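Local coordinates for protein glucosidase (Croceicoccus marinus, PDB 5Z3K) that probably hydrolyses O-glycosidic bonds as a beta-glucosidase of glycoside hydrolase family 39, built on a TIM barrel, at residues G155-P158 with D159-K162; T168-Q171 with F172-M175; L211-V214 with K215-V219. One frame throughout, in Å; residues are numbered along the deposited sequence.

Contact 1. Residues G155-P158 with D159-K162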
loop_
_atom_site.group_PDB
_atom_site.type_symbol
_atom_site.label_atom_id
_atom_site.label_comp_id
_atom_site.label_asym_id
_atom_site.label_seq_id
_atom_site.Cartn_x
_atom_site.Cartn_y
_atom_site.Cartn_z
ATOM N N GLY A 155 -15.634 -4.411 0.060
ATOM C CA GLY A 155 -15.196 -5.666 -0.519
ATOM C C GLY A 155 -13.784 -6.082 -0.152
ATOM O O GLY A 155 -12.930 -5.244 0.154
ATOM N N ASP A 156 -13.528 -7.386 -0.196
ATOM C CA ASP A 156 -12.166 -7.900 -0.105
ATOM C C ASP A 156 -12.134 -9.241 -0.823
ATOM O O ASP A 156 -12.661 -10.226 -0.304
ATOM C CB ASP A 156 -11.713 -8.031 1.350
ATOM C CG ASP A 156 -10.246 -8.412 1.463
ATOM O OD1 ASP A 156 -9.953 -9.623 1.420
ATOM O OD2 ASP A 156 -9.383 -7.508 1.580
ATOM N N GLN A 157 -11.522 -9.274 -2.014
ATOM C CA GLN A 157 -11.327 -10.495 -2.785
ATOM C C GLN A 157 -12.607 -11.331 -2.948
ATOM O O GLN A 157 -12.612 -12.523 -2.641
ATOM C CB GLN A 157 -10.229 -11.343 -2.158
ATOM C CG GLN A 157 -9.182 -10.513 -1.457
ATOM C CD GLN A 157 -7.984 -11.295 -0.956
ATOM O OE1 GLN A 157 -7.460 -12.167 -1.644
ATOM N NE2 GLN A 157 -7.526 -10.960 0.245
ATOM N N PRO A 158 -13.698 -10.733 -3.443
ATOM C CA PRO A 158 -14.908 -11.542 -3.688
ATOM C C PRO A 158 -14.707 -12.612 -4.746
ATOM O O PRO A 158 -15.467 -13.585 -4.767
ATOM C CB PRO A 158 -15.946 -10.503 -4.139
ATOM C CG PRO A 158 -15.117 -9.404 -4.749
ATOM C CD PRO A 158 -13.903 -9.329 -3.851
ATOM N N ASP A 159 -13.708 -12.466 -5.623
ATOM C CA ASP A 159 -13.421 -13.455 -6.658
ATOM C C ASP A 159 -12.429 -14.519 -6.202
ATOM O O ASP A 159 -12.025 -15.360 -7.012
ATOM C CB ASP A 159 -12.892 -12.761 -7.920
ATOM C CG ASP A 159 -11.738 -11.797 -7.633
ATOM O OD1 ASP A 159 -11.631 -11.297 -6.490
ATOM O OD2 ASP A 159 -10.935 -11.539 -8.560
ATOM N N PHE A 160 -12.026 -14.499 -4.930
ATOM C CA PHE A 160 -11.086 -15.482 -4.393
ATOM C C PHE A 160 -11.863 -16.734 -3.986
ATOM O O PHE A 160 -12.018 -17.064 -2.807
ATOM C CB PHE A 160 -10.314 -14.891 -3.221
ATOM C CG PHE A 160 -9.069 -15.647 -2.866
ATOM C CD1 PHE A 160 -7.916 -15.494 -3.610
ATOM C CD2 PHE A 160 -9.042 -16.487 -1.772
ATOM C CE1 PHE A 160 -6.769 -16.180 -3.281
ATOM C CE2 PHE A 160 -7.892 -17.175 -1.439
ATOM C CZ PHE A 160 -6.762 -17.020 -2.194
ATOM N N GLY A 161 -12.369 -17.435 -5.004
ATOM C CA GLY A 161 -13.289 -18.519 -4.718
ATOM C C GLY A 161 -14.482 -18.000 -3.935
ATOM O O GLY A 161 -14.935 -16.864 -4.117
ATOM N N LYS A 162 -14.999 -18.846 -3.046
ATOM C CA LYS A 162 -16.027 -18.455 -2.092
ATOM C C LYS A 162 -15.446 -18.209 -0.704
ATOM O O LYS A 162 -16.186 -18.199 0.288
ATOM C CB LYS A 162 -17.124 -19.519 -2.021
ATOM C CG LYS A 162 -17.682 -19.927 -3.368
ATOM C CD LYS A 162 -18.451 -18.795 -4.017
ATOM C CE LYS A 162 -19.071 -19.241 -5.342
ATOM N NZ LYS A 162 -19.037 -18.168 -6.395
HETATM O O HOH W 1 -14.674 -14.942 -2.214
#
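Gln157 lays the oxygen of its side-chain amide over one face of the Phe160 ring, with Gln157 OE1 3.9 Å from Phe160 CD1. These two residues are the ends of a type I beta turn, Gln157-Pro158-Asp159-Phe160, in the loop that follows strand 151-154 of the TIM barrel. The turn illustrates how a tight reversal can bring its first and fourth side chains together: Gln157 CB and Phe160 CB are 3.7 Å apart, and both side chains run off in the same direction. The amide plane stands 63° from the ring plane, so the overlap is an oxygen poised over an aromatic face and not a flat stack.

The backbone closes the turn through Phe160 N, which donates to Gln157 O at 3.1 Å. The donor sits well above the carbonyl plane and not on a lone pair. A water lies between Gln157 O, at 3.2 Å, and Gly161 O, at 2.7 Å, placed to donate to either, though it has more acceptors in reach than protons to give.

Asp159 folds back along the turn. Its CG fits between the backbone N and the carbonyl carbon (chi1 51°), which brings Asp159 OD1 to 3.7 Å from Pro158 N. The two carboxylate oxygens are taken up outside the turn by Ala198 N and Phe199 N, in the loop after strand 191-197, while the rings of Phe160 and Phe199 also meet. Two neighbouring barrel loops are thereby joined.

On the strand side, Asp156 OD2 forms a salt bridge with Arg55 and is hydrogen-bonded to Tyr264 OH. Its other oxygen, Asp156 OD1, receives Gln157 NE2 at 3.0 Å on the syn side, 25° out of the carboxylate plane.

Contact 2. Residues T168-Q171 with F172-M175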
loop_
_atom_site.group_PDB
_atom_site.type_symbol
_atom_site.label_atom_id
_atom_site.label_comp_id
_atom_site.label_asym_id
_atom_site.label_seq_id
_atom_site.Cartn_x
_atom_site.Cartn_y
_atom_site.Cartn_z
ATOM N N THR A 168 -24.145 -14.323 -3.818
ATOM C CA THR A 168 -24.069 -14.220 -5.267
ATOM C C THR A 168 -23.502 -12.866 -5.670
ATOM O O THR A 168 -23.460 -11.933 -4.863
ATOM C CB THR A 168 -25.447 -14.394 -5.896
ATOM O OG1 THR A 168 -26.283 -13.284 -5.529
ATOM C CG2 THR A 168 -26.074 -15.704 -5.456
ATOM N N PRO A 169 -23.061 -12.722 -6.923
ATOM C CA PRO A 169 -22.644 -11.385 -7.375
ATOM C C PRO A 169 -23.728 -10.337 -7.220
ATOM O O PRO A 169 -23.435 -9.231 -6.745
ATOM C CB PRO A 169 -22.261 -11.617 -8.844
ATOM C CG PRO A 169 -21.772 -13.046 -8.852
ATOM C CD PRO A 169 -22.670 -13.774 -7.882
ATOM N N ASP A 170 -24.979 -10.654 -7.595
ATOM C CA ASP A 170 -26.072 -9.704 -7.400
ATOM C C ASP A 170 -26.161 -9.245 -5.951
ATOM O O ASP A 170 -26.407 -8.064 -5.681
ATOM C CB ASP A 170 -27.405 -10.322 -7.829
ATOM C CG ASP A 170 -27.568 -10.377 -9.337
ATOM O OD1 ASP A 170 -27.030 -9.490 -10.043
ATOM O OD2 ASP A 170 -28.246 -11.314 -9.814
ATOM N N GLN A 171 -25.990 -10.171 -5.005
ATOM C CA GLN A 171 -26.022 -9.790 -3.598
ATOM C C GLN A 171 -24.858 -8.869 -3.265
ATOM O O GLN A 171 -25.019 -7.895 -2.522
ATOM C CB GLN A 171 -26.001 -11.036 -2.713
ATOM C CG GLN A 171 -27.278 -11.874 -2.800
ATOM C CD GLN A 171 -27.213 -13.135 -1.962
ATOM O OE1 GLN A 171 -26.283 -13.933 -2.081
ATOM N NE2 GLN A 171 -28.205 -13.317 -1.097
ATOM N N PHE A 172 -23.681 -9.157 -3.822
ATOM C CA PHE A 172 -22.530 -8.277 -3.629
ATOM C C PHE A 172 -22.790 -6.898 -4.222
ATOM O O PHE A 172 -22.491 -5.879 -3.590
ATOM C CB PHE A 172 -21.275 -8.909 -4.241
ATOM C CG PHE A 172 -20.008 -8.138 -3.967
ATOM C CD1 PHE A 172 -19.658 -7.046 -4.754
ATOM C CD2 PHE A 172 -19.165 -8.510 -2.931
ATOM C CE1 PHE A 172 -18.495 -6.325 -4.502
ATOM C CE2 PHE A 172 -17.992 -7.797 -2.679
ATOM C CZ PHE A 172 -17.666 -6.702 -3.461
ATOM N N TYR A 173 -23.358 -6.842 -5.434
ATOM C CA TYR A 173 -23.608 -5.548 -6.071
ATOM C C TYR A 173 -24.600 -4.714 -5.267
ATOM O O TYR A 173 -24.420 -3.501 -5.108
ATOM C CB TYR A 173 -24.144 -5.731 -7.497
ATOM C CG TYR A 173 -23.346 -6.625 -8.424
ATOM C CD1 TYR A 173 -21.979 -6.824 -8.254
ATOM C CD2 TYR A 173 -23.972 -7.264 -9.491
ATOM C CE1 TYR A 173 -21.256 -7.648 -9.127
ATOM C CE2 TYR A 173 -23.268 -8.092 -10.355
ATOM C CZ TYR A 173 -21.918 -8.283 -10.177
ATOM O OH TYR A 173 -21.235 -9.106 -11.057
ATOM N N GLU A 174 -25.677 -5.335 -4.781
ATOM C CA GLU A 174 -26.673 -4.561 -4.052
ATOM C C GLU A 174 -26.094 -4.042 -2.745
ATOM O O GLU A 174 -26.406 -2.923 -2.319
ATOM C CB GLU A 174 -27.928 -5.404 -3.814
ATOM C CG GLU A 174 -28.709 -5.701 -5.084
ATOM C CD GLU A 174 -29.257 -4.441 -5.755
ATOM O OE1 GLU A 174 -29.029 -4.255 -6.974
ATOM O OE2 GLU A 174 -29.929 -3.641 -5.063
HETATM N N MSE A 175 -25.231 -4.830 -2.114
HETATM C CA MSE A 175 -24.536 -4.409 -0.909
HETATM C C MSE A 175 -23.598 -3.241 -1.208
HETATM O O MSE A 175 -23.510 -2.290 -0.429
HETATM C CB MSE A 175 -23.762 -5.576 -0.313
HETATM C CG MSE A 175 -24.615 -6.558 0.439
HETATM SE SE MSE A 175 -23.620 -8.082 1.078
HETATM C CE MSE A 175 -22.632 -7.257 2.575
#
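Tyr173 turns one face of its ring over the carbonyl oxygen of Pro169, one helical turn earlier, with Pro169 O only 3.1 Å from Tyr173 CG. That oxygen also accepts the backbone bond from Tyr173 N, at 2.7 Å and nearly along the C=O axis. Pro169 CB packs on the phenol end, 3.6 Å from Tyr173 CZ. The ring lies back over the first turn because Tyr173 CG is anti to its own carbonyl carbon, beside its backbone N (chi1 -52°), and its hydroxyl bonds to Pro205 O. An alanine in place of Tyr173 would probably leave Pro169 CB without its aromatic neighbour and Pro205 O without its phenolic donor.

The start of helix 169-186 is a worked example of a capping box. Thr168 is the N-cap: its OG1 accepts Gln171 N at 3.2 Å, and Thr168 N donates to Gln171 OE1 at 2.8 Å, in the carbonyl plane and on a lone pair. With CG beside the backbone N (chi1 -68°), the Gln171 chain runs out extended to bring OE1 to Thr168 N. Regular helical bonds follow: Phe172 N to Thr168 O and Glu174 N to Asp170 O, each at 3.0 Å, and Met175 N to Gln171 O at 3.1 Å. Glu174 OE1 is hydrogen-bonded to Tyr213 OH. The reciprocal pair gives the N-H groups of Thr168 and Gln171 side-chain acceptors at the helix start.

Contact 3. Residues L211-V214 with K215-V219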
loop_
_atom_site.group_PDB
_atom_site.type_symbol
_atom_site.label_atom_id
_atom_site.label_comp_id
_atom_site.label_asym_id
_atom_site.label_seq_id
_atom_site.Cartn_x
_atom_site.Cartn_y
_atom_site.Cartn_z
ATOM N N LEU A 211 -18.102 -3.750 -12.816
ATOM C CA LEU A 211 -18.094 -2.506 -13.583
ATOM C C LEU A 211 -19.388 -2.336 -14.373
ATOM O O LEU A 211 -19.908 -1.219 -14.493
ATOM C CB LEU A 211 -16.893 -2.483 -14.523
ATOM C CG LEU A 211 -15.556 -2.273 -13.800
ATOM C CD1 LEU A 211 -14.388 -2.725 -14.670
ATOM C CD2 LEU A 211 -15.433 -0.806 -13.428
ATOM N N ASP A 212 -19.910 -3.429 -14.928
ATOM C CA ASP A 212 -21.161 -3.348 -15.678
ATOM C C ASP A 212 -22.311 -2.926 -14.771
ATOM O O ASP A 212 -23.142 -2.095 -15.155
ATOM C CB ASP A 212 -21.459 -4.690 -16.350
ATOM C CG ASP A 212 -22.766 -4.675 -17.147
ATOM O OD1 ASP A 212 -22.860 -3.929 -18.145
ATOM O OD2 ASP A 212 -23.697 -5.418 -16.773
ATOM N N TYR A 213 -22.349 -3.460 -13.546
ATOM C CA TYR A 213 -23.433 -3.138 -12.624
ATOM C C TYR A 213 -23.413 -1.669 -12.221
ATOM O O TYR A 213 -24.450 -0.994 -12.252
ATOM C CB TYR A 213 -23.362 -4.028 -11.379
ATOM C CG TYR A 213 -24.371 -3.616 -10.329
ATOM C CD1 TYR A 213 -24.047 -2.679 -9.347
ATOM C CD2 TYR A 213 -25.655 -4.151 -10.328
ATOM C CE1 TYR A 213 -24.981 -2.289 -8.399
ATOM C CE2 TYR A 213 -26.588 -3.771 -9.383
ATOM C CZ TYR A 213 -26.245 -2.839 -8.422
ATOM O OH TYR A 213 -27.172 -2.452 -7.477
ATOM N N VAL A 214 -22.252 -1.161 -11.789
ATOM C CA VAL A 214 -22.207 0.224 -11.329
ATOM C C VAL A 214 -22.477 1.182 -12.482
ATOM O O VAL A 214 -23.010 2.280 -12.275
ATOM C CB VAL A 214 -20.864 0.523 -10.629
ATOM C CG1 VAL A 214 -20.782 -0.235 -9.313
ATOM C CG2 VAL A 214 -19.686 0.161 -11.512
ATOM N N LYS A 215 -22.122 0.792 -13.707
ATOM C CA LYS A 215 -22.437 1.621 -14.866
ATOM C C LYS A 215 -23.935 1.631 -15.143
ATOM O O LYS A 215 -24.555 2.696 -15.239
ATOM C CB LYS A 215 -21.682 1.125 -16.095
ATOM C CG LYS A 215 -21.998 1.930 -17.344
ATOM C CD LYS A 215 -21.218 1.438 -18.545
ATOM C CE LYS A 215 -21.502 2.303 -19.754
ATOM N NZ LYS A 215 -21.830 1.454 -20.940
ATOM N N GLN A 216 -24.531 0.447 -15.275
ATOM C CA GLN A 216 -25.941 0.364 -15.639
ATOM C C GLN A 216 -26.849 0.931 -14.554
ATOM O O GLN A 216 -27.901 1.496 -14.865
ATOM C CB GLN A 216 -26.298 -1.085 -15.948
ATOM C CG GLN A 216 -25.563 -1.619 -17.166
ATOM C CD GLN A 216 -25.829 -0.786 -18.411
ATOM O OE1 GLN A 216 -26.983 -0.524 -18.761
ATOM N NE2 GLN A 216 -24.761 -0.366 -19.089
ATOM N N GLN A 217 -26.466 0.815 -13.286
ATOM C CA GLN A 217 -27.286 1.326 -12.196
ATOM C C GLN A 217 -26.829 2.687 -11.694
ATOM O O GLN A 217 -27.347 3.160 -10.677
ATOM C CB GLN A 217 -27.323 0.325 -11.039
ATOM C CG GLN A 217 -27.745 -1.075 -11.453
ATOM C CD GLN A 217 -29.022 -1.084 -12.292
ATOM O OE1 GLN A 217 -29.953 -0.323 -12.031
ATOM N NE2 GLN A 217 -29.063 -1.946 -13.306
ATOM N N SER A 218 -25.873 3.323 -12.374
ATOM C CA SER A 218 -25.403 4.667 -12.026
ATOM C C SER A 218 -25.005 4.770 -10.550
ATOM O O SER A 218 -25.410 5.687 -9.831
ATOM C CB SER A 218 -26.460 5.713 -12.381
ATOM O OG SER A 218 -26.803 5.614 -13.752
ATOM N N VAL A 219 -24.201 3.810 -10.100
ATOM C CA VAL A 219 -23.706 3.767 -8.721
ATOM C C VAL A 219 -22.354 4.474 -8.658
ATOM O O VAL A 219 -21.512 4.263 -9.544
ATOM C CB VAL A 219 -23.607 2.315 -8.221
ATOM C CG1 VAL A 219 -23.138 2.265 -6.758
ATOM C CG2 VAL A 219 -24.958 1.597 -8.383
#
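Leu211 takes part through its backbone: its carbonyl oxygen accepts Lys215 N at 3.1 Å, an ordinary helical bond that carries helix 208-216 into its last turn.

Asp212 does the same with its own carbonyl, receiving Gln216 N at 2.9 Å, but here the side chains meet as well. Gln216 CG comes within 3.7 Å of Asp212 OD1, and the chain bends at chi2 beyond it, with the carboxylate and amide planes inclined by only 22°. This is a contact of the aliphatic part of Gln216 with a carboxylate oxygen.

Tyr213 meets two residues of the second segment. Its CG is anti to the backbone N (chi1 173°), which sets the ring beside its own carbonyl carbon, out from the helix and leaning slightly towards the C-terminal end; Gln217 CG settles over one face. The methylene lies 3.9 Å from the centroid of the Tyr213 ring, a CH-pi contact, displaced towards the CE2 side. The two side chains cross at about a right angle. Val219 CG2 approaches Tyr213 CE1, at 3.9 Å. Beyond them the phenol OH bonds to Glu174 OE1 on the neighbouring helix 169-186.

Val214 closes the sequence. Its CG1 packs 4.0 Å from Val219 CB, and Val219 also reaches Tyr176 and Ala180 on helix 169-186. Val214 O accepts Val219 N at 2.9 Å, in the carbonyl plane and on a lone pair, so this carbonyl takes its bond from a residue five positions on. Inside that loop Ser218 N donates to Lys215 O. The nested bonds and the positive phi of Ser218 make the Schellman motif that ends the helix, with the apolar contact of Val214 and Val219 across it, here in the beta-alpha-beta unit between strands 191-197 and 223-229 of the barrel.

In the fold
Contacts 1, 2 and 3 follow one another along the chain, all within the family 39 region and on the same side of the chain's centre. Contact 1 lies in the loop leaving strand 151-154, contact 2 opens helix 169-186 that this loop leads to, and contact 3 closes helix 208-216, which follows strand 191-197. The centres of contacts 1 and 2, and of 2 and 3, are about 12 Å apart; those of 1 and 3 are about 19 Å apart, their nearest atoms about 10 Å. Contact 2 is the middle member: Phe172 packs on Pro158, while Tyr173 meets the Tyr213 ring. Loop, helix start and helix end together connect successive beta-alpha units of the eight-stranded barrel.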